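Transglutaminase-like enzymes, putative cysteine protease (Cytophaga hutchinsonii, PDB 3ISR) probably works as a cysteine-dependent hydrolase of the transglutaminase-like superfamily, although its substrate is not established. Local coordinates at residues Lys130-Glu135 / Ile189-Ala194; Ala199-Gly204 / Ala250-Ala255. All coordinates share one frame; numbering follows the deposited sequence.

Interaction 1: residues Lys130-Glu135 / Ile189-Ala194; sequences KLAYKE and IALCRA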
loop_
_atom_site.group_PDB
_atom_site.type_symbol
_atom_site.label_atom_id
_atom_site.label_comp_id
_atom_site.label_asym_id
_atom_site.label_seq_id
_atom_site.Cartn_x
_atom_site.Cartn_y
_atom_site.Cartn_z
ATOM N N LYS B 130 2.705 -13.335 10.276
ATOM C CA LYS B 130 3.890 -13.210 11.140
ATOM C C LYS B 130 3.624 -12.289 12.288
ATOM O O LYS B 130 3.952 -12.608 13.419
ATOM C CB LYS B 130 5.109 -12.726 10.372
ATOM C CG LYS B 130 5.965 -13.849 9.877
ATOM C CD LYS B 130 7.301 -13.335 9.387
ATOM C CE LYS B 130 8.009 -14.403 8.581
ATOM N NZ LYS B 130 8.281 -15.609 9.426
ATOM N N LEU B 131 3.008 -11.148 11.979
ATOM C CA LEU B 131 2.660 -10.148 12.981
ATOM C C LEU B 131 1.756 -10.738 14.054
ATOM O O LEU B 131 2.016 -10.555 15.233
ATOM C CB LEU B 131 1.985 -8.922 12.329
ATOM C CG LEU B 131 1.510 -7.766 13.230
ATOM C CD1 LEU B 131 1.595 -6.428 12.480
ATOM C CD2 LEU B 131 0.074 -7.991 13.776
ATOM N N ALA B 132 0.692 -11.430 13.640
ATOM C CA ALA B 132 -0.272 -11.991 14.599
ATOM C C ALA B 132 0.368 -13.059 15.473
ATOM O O ALA B 132 0.087 -13.137 16.670
ATOM C CB ALA B 132 -1.497 -12.560 13.888
ATOM N N TYR B 133 1.211 -13.891 14.876
ATOM C CA TYR B 133 1.904 -14.915 15.642
ATOM C C TYR B 133 2.848 -14.265 16.649
ATOM O O TYR B 133 2.915 -14.680 17.793
ATOM C CB TYR B 133 2.685 -15.891 14.746
ATOM C CG TYR B 133 3.271 -17.044 15.546
ATOM C CD1 TYR B 133 2.452 -18.077 16.015
ATOM C CD2 TYR B 133 4.638 -17.094 15.850
ATOM C CE1 TYR B 133 2.985 -19.143 16.768
ATOM C CE2 TYR B 133 5.178 -18.150 16.597
ATOM C CZ TYR B 133 4.345 -19.167 17.050
ATOM O OH TYR B 133 4.864 -20.213 17.781
ATOM N N LYS B 134 3.569 -13.236 16.204
ATOM C CA LYS B 134 4.522 -12.509 17.057
ATOM C C LYS B 134 3.819 -11.916 18.264
ATOM O O LYS B 134 4.288 -12.023 19.389
ATOM C CB LYS B 134 5.126 -11.355 16.276
ATOM C CG LYS B 134 6.614 -11.340 16.258
ATOM C CD LYS B 134 7.095 -11.849 14.919
ATOM C CE LYS B 134 8.329 -12.696 15.093
ATOM N NZ LYS B 134 8.659 -13.324 13.787
ATOM N N GLU B 135 2.681 -11.278 18.004
ATOM C CA GLU B 135 1.969 -10.534 19.018
ATOM C C GLU B 135 1.152 -11.448 19.931
ATOM O O GLU B 135 1.103 -11.210 21.128
ATOM C CB GLU B 135 1.082 -9.465 18.351
ATOM C CG GLU B 135 0.651 -8.332 19.270
ATOM C CD GLU B 135 1.817 -7.667 19.996
ATOM O OE1 GLU B 135 1.771 -7.613 21.247
ATOM O OE2 GLU B 135 2.767 -7.210 19.323
ATOM N N ILE B 189 -11.114 -9.329 13.037
ATOM C CA ILE B 189 -11.354 -10.459 12.113
ATOM C C ILE B 189 -10.051 -10.870 11.446
ATOM O O ILE B 189 -9.705 -12.057 11.421
ATOM C CB ILE B 189 -12.380 -10.089 11.027
ATOM C CG1 ILE B 189 -13.771 -9.929 11.637
ATOM C CG2 ILE B 189 -12.437 -11.177 9.940
ATOM C CD1 ILE B 189 -14.703 -9.095 10.770
ATOM N N ALA B 190 -9.307 -9.892 10.933
ATOM C CA ALA B 190 -8.066 -10.219 10.232
ATOM C C ALA B 190 -7.088 -10.927 11.142
ATOM O O ALA B 190 -6.467 -11.892 10.737
ATOM C CB ALA B 190 -7.412 -8.960 9.633
ATOM N N LEU B 191 -6.930 -10.422 12.361
ATOM C CA LEU B 191 -5.988 -11.028 13.302
ATOM C C LEU B 191 -6.419 -12.420 13.736
ATOM O O LEU B 191 -5.580 -13.307 13.867
ATOM C CB LEU B 191 -5.745 -10.092 14.499
ATOM C CG LEU B 191 -5.006 -8.779 14.173
ATOM C CD1 LEU B 191 -5.129 -7.797 15.339
ATOM C CD2 LEU B 191 -3.513 -9.017 13.822
ATOM N N CYS B 192 -7.725 -12.635 13.923
ATOM C CA CYS B 192 -8.225 -13.998 14.204
ATOM C C CYS B 192 -7.919 -14.961 13.071
ATOM O O CYS B 192 -7.378 -16.041 13.294
ATOM C CB CYS B 192 -9.729 -14.007 14.389
ATOM S SG CYS B 192 -10.273 -13.381 15.965
ATOM N N ARG B 193 -8.297 -14.587 11.850
ATOM C CA ARG B 193 -8.043 -15.471 10.718
ATOM C C ARG B 193 -6.554 -15.738 10.535
ATOM O O ARG B 193 -6.160 -16.830 10.110
ATOM C CB ARG B 193 -8.606 -14.884 9.425
ATOM C CG ARG B 193 -10.115 -14.800 9.417
ATOM C CD ARG B 193 -10.620 -14.384 8.032
ATOM N NE ARG B 193 -12.064 -14.134 8.095
ATOM C CZ ARG B 193 -12.693 -13.219 7.377
ATOM N NH1 ARG B 193 -12.006 -12.485 6.488
ATOM N NH2 ARG B 193 -14.002 -13.034 7.556
ATOM N N ALA B 194 -5.729 -14.742 10.841
ATOM C CA ALA B 194 -4.272 -14.892 10.686
ATOM C C ALA B 194 -3.756 -16.006 11.591
ATOM O O ALA B 194 -2.724 -16.635 11.304
ATOM C CB ALA B 194 -3.586 -13.562 11.005
#
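A132 and L191 mark the place where helix 130-135 passes over helix 189-194: the segment axes come within 9.0 Å at a crossing angle of -84°, close to a right angle, and A132 CA and L191 CA are 5.9 Å apart. At this point A132 turns its CB toward the other helix, between two residues one turn apart. On one flank A132 CB meets A194 CB at 3.7 Å, methyl against methyl. On the other it meets L191 CD2 at 4.1 Å. That same L191 CD2 also touches L131 CD2, at 3.7 Å, so a single methyl serves two neighbours. In L131 a chi1 of 179° sets CG anti to the backbone N and, with chi2 at 149°, brings CD2 up to L191, although the CB itself sets off alongside the other helix. The two leucines lie across each other at a slant. L191 also packs on I149 of helix 142-156, and A132 on L195, which extends the apolar patch. On the outer side of helix 130-135, K130 and K134 both form salt bridges to E158 of the second subunit, while L131 packs on R177 of that subunit. Across the crossing itself there are only methyl-to-methyl contacts: what joins the helices here is apolar packing, with the small A132 and A194 in direct touch, while K130 and K134 turn their charge to the second subunit.

Interaction 2: residues Ala199-Gly204 / Ala250-Ala255; sequences ARYFTG and ADAAVA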
loop_
_atom_site.group_PDB
_atom_site.type_symbol
_atom_site.label_atom_id
_atom_site.label_comp_id
_atom_site.label_asym_id
_atom_site.label_seq_id
_atom_site.Cartn_x
_atom_site.Cartn_y
_atom_site.Cartn_z
ATOM N N ALA B 199 -13.542 -16.193 11.704
ATOM C CA ALA B 199 -14.148 -14.964 12.251
ATOM C C ALA B 199 -14.996 -14.297 11.201
ATOM O O ALA B 199 -14.707 -14.417 10.012
ATOM C CB ALA B 199 -13.076 -14.014 12.742
ATOM N N ARG B 200 -16.051 -13.599 11.630
ATOM C CA ARG B 200 -16.920 -12.952 10.674
ATOM C C ARG B 200 -17.356 -11.570 11.188
ATOM O O ARG B 200 -17.273 -11.277 12.381
ATOM C CB ARG B 200 -18.143 -13.831 10.364
ATOM C CG ARG B 200 -19.093 -14.025 11.589
ATOM C CD ARG B 200 -20.223 -15.007 11.279
ATOM N NE ARG B 200 -21.237 -14.957 12.333
ATOM C CZ ARG B 200 -22.259 -15.796 12.440
ATOM N NH1 ARG B 200 -22.435 -16.779 11.558
ATOM N NH2 ARG B 200 -23.125 -15.647 13.438
ATOM N N TYR B 201 -17.830 -10.760 10.264
ATOM C CA TYR B 201 -18.256 -9.400 10.533
ATOM C C TYR B 201 -19.720 -9.389 10.998
ATOM O O TYR B 201 -20.551 -10.119 10.456
ATOM C CB TYR B 201 -18.103 -8.657 9.214
ATOM C CG TYR B 201 -18.303 -7.166 9.223
ATOM C CD1 TYR B 201 -17.316 -6.323 9.724
ATOM C CD2 TYR B 201 -19.435 -6.600 8.631
ATOM C CE1 TYR B 201 -17.465 -4.937 9.675
ATOM C CE2 TYR B 201 -19.605 -5.211 8.588
ATOM C CZ TYR B 201 -18.603 -4.397 9.121
ATOM O OH TYR B 201 -18.716 -3.032 9.087
ATOM N N PHE B 202 -20.019 -8.551 11.992
ATOM C CA PHE B 202 -21.364 -8.453 12.581
ATOM C C PHE B 202 -21.786 -6.978 12.557
ATOM O O PHE B 202 -21.042 -6.117 13.012
ATOM C CB PHE B 202 -21.304 -8.992 14.025
ATOM C CG PHE B 202 -22.614 -8.862 14.820
ATOM C CD1 PHE B 202 -23.365 -9.985 15.129
ATOM C CD2 PHE B 202 -23.053 -7.627 15.275
ATOM C CE1 PHE B 202 -24.565 -9.878 15.878
ATOM C CE2 PHE B 202 -24.249 -7.505 16.025
ATOM C CZ PHE B 202 -24.993 -8.648 16.321
ATOM N N THR B 203 -22.962 -6.690 12.012
ATOM C CA THR B 203 -23.530 -5.333 12.109
ATOM C C THR B 203 -24.831 -5.378 12.884
ATOM O O THR B 203 -25.555 -6.364 12.810
ATOM C CB THR B 203 -23.779 -4.692 10.746
ATOM O OG1 THR B 203 -24.670 -5.516 9.968
ATOM C CG2 THR B 203 -22.454 -4.557 9.994
ATOM N N GLY B 204 -25.146 -4.302 13.595
ATOM C CA GLY B 204 -26.386 -4.279 14.328
ATOM C C GLY B 204 -26.804 -2.925 14.836
ATOM O O GLY B 204 -26.066 -1.929 14.719
ATOM N N ALA B 250 -17.894 -5.662 2.883
ATOM C CA ALA B 250 -18.316 -5.797 1.485
ATOM C C ALA B 250 -19.639 -6.568 1.417
ATOM O O ALA B 250 -20.420 -6.414 0.460
ATOM C CB ALA B 250 -17.234 -6.525 0.651
ATOM N N ASP B 251 -19.876 -7.424 2.411
ATOM C CA ASP B 251 -21.101 -8.238 2.453
ATOM C C ASP B 251 -22.183 -7.640 3.346
ATOM O O ASP B 251 -23.233 -8.269 3.555
ATOM C CB ASP B 251 -20.800 -9.618 3.025
ATOM C CG ASP B 251 -19.902 -10.449 2.147
ATOM O OD1 ASP B 251 -19.914 -10.291 0.902
ATOM O OD2 ASP B 251 -19.225 -11.319 2.727
ATOM N N ALA B 252 -21.934 -6.469 3.915
ATOM C CA ALA B 252 -22.882 -5.904 4.886
ATOM C C ALA B 252 -22.825 -4.388 4.962
ATOM O O ALA B 252 -22.857 -3.815 6.062
ATOM C CB ALA B 252 -22.632 -6.502 6.278
ATOM N N ALA B 253 -22.751 -3.728 3.811
ATOM C CA ALA B 253 -22.737 -2.255 3.801
ATOM C C ALA B 253 -24.096 -1.714 4.201
ATOM O O ALA B 253 -25.122 -2.315 3.873
ATOM C CB ALA B 253 -22.372 -1.732 2.427
ATOM N N VAL B 254 -24.107 -0.563 4.871
ATOM C CA VAL B 254 -25.375 0.096 5.199
ATOM C C VAL B 254 -26.070 0.453 3.899
ATOM O O VAL B 254 -27.249 0.162 3.710
ATOM C CB VAL B 254 -25.159 1.360 6.056
ATOM C CG1 VAL B 254 -26.486 2.119 6.254
ATOM C CG2 VAL B 254 -24.578 0.966 7.396
ATOM N N ALA B 255 -25.298 1.034 2.984
ATOM C CA ALA B 255 -25.818 1.467 1.706
ATOM C C ALA B 255 -24.765 1.256 0.626
ATOM O O ALA B 255 -23.667 1.814 0.711
ATOM C CB ALA B 255 -26.229 2.947 1.781
HETATM O O HOH W 1 -20.973 -2.216 7.371
HETATM O O HOH W 2 -25.135 -4.160 7.612
#
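Y201 reaches from strand 199-204 to A252, in the loop that leads away from strand 240-246. Its CB points toward that loop, and a chi1 of -172°, CG anti to the backbone N, brings the CD2-CE2 edge of the ring up against A252. Beyond CG, this edge does the touching: CD2 and CE2 of Y201 are each 4.0 Å from A252 CB, a methyl that lies at the edge, close to the ring plane, and not over a face. At the tip, Y201 OH is 3.0 Å from a water oxygen, also in the plane of the ring. This water donates to A252 O at 2.8 Å. A second water does the same for T203, lying 2.8 Å from T203 OG1 and likewise donating to A252 O. Two waters thus grip one carbonyl oxygen and tie it to two hydroxyls that stand two residues apart on the strand. T203 also brings CG2 to 4.0 Å from A252 O, a plain van der Waals approach. The Y201 side chain also packs on R182, A185 and I189 of helix 181-194, and its ring meets that of H186, planes about 20° apart. Strand 199-206, paired on its two sides with 215-222 and 240-246, together with the helix packed on it, is the helix-against-antiparallel-sheet core of the transglutaminase-like fold, related to that of papain.

How the interactions relate
The contact centres lie about 21 Å apart, interaction 2 near the middle of the chain and interaction 1 about 19 Å from the chain's centre; helix 181-194 is followed in the chain by strand 199-206. Where they meet, R193 NH2 of interaction 1 probably hydrogen-bonds A199 O of interaction 2 at 2.9 Å. Apolar packing adds to it: I189 CD1 lies 3.6 Å from Y201 CA, and C192 CB 3.7 Å from A199 CB. Transglutaminase-like enzymes carry their catalytic cysteine at the N-terminal end of this central helix. By that rule interaction 2, which borders the helix's early turns, is probably nearer the active site, whereas interaction 1 fastens the C-terminal end to helix 129-136.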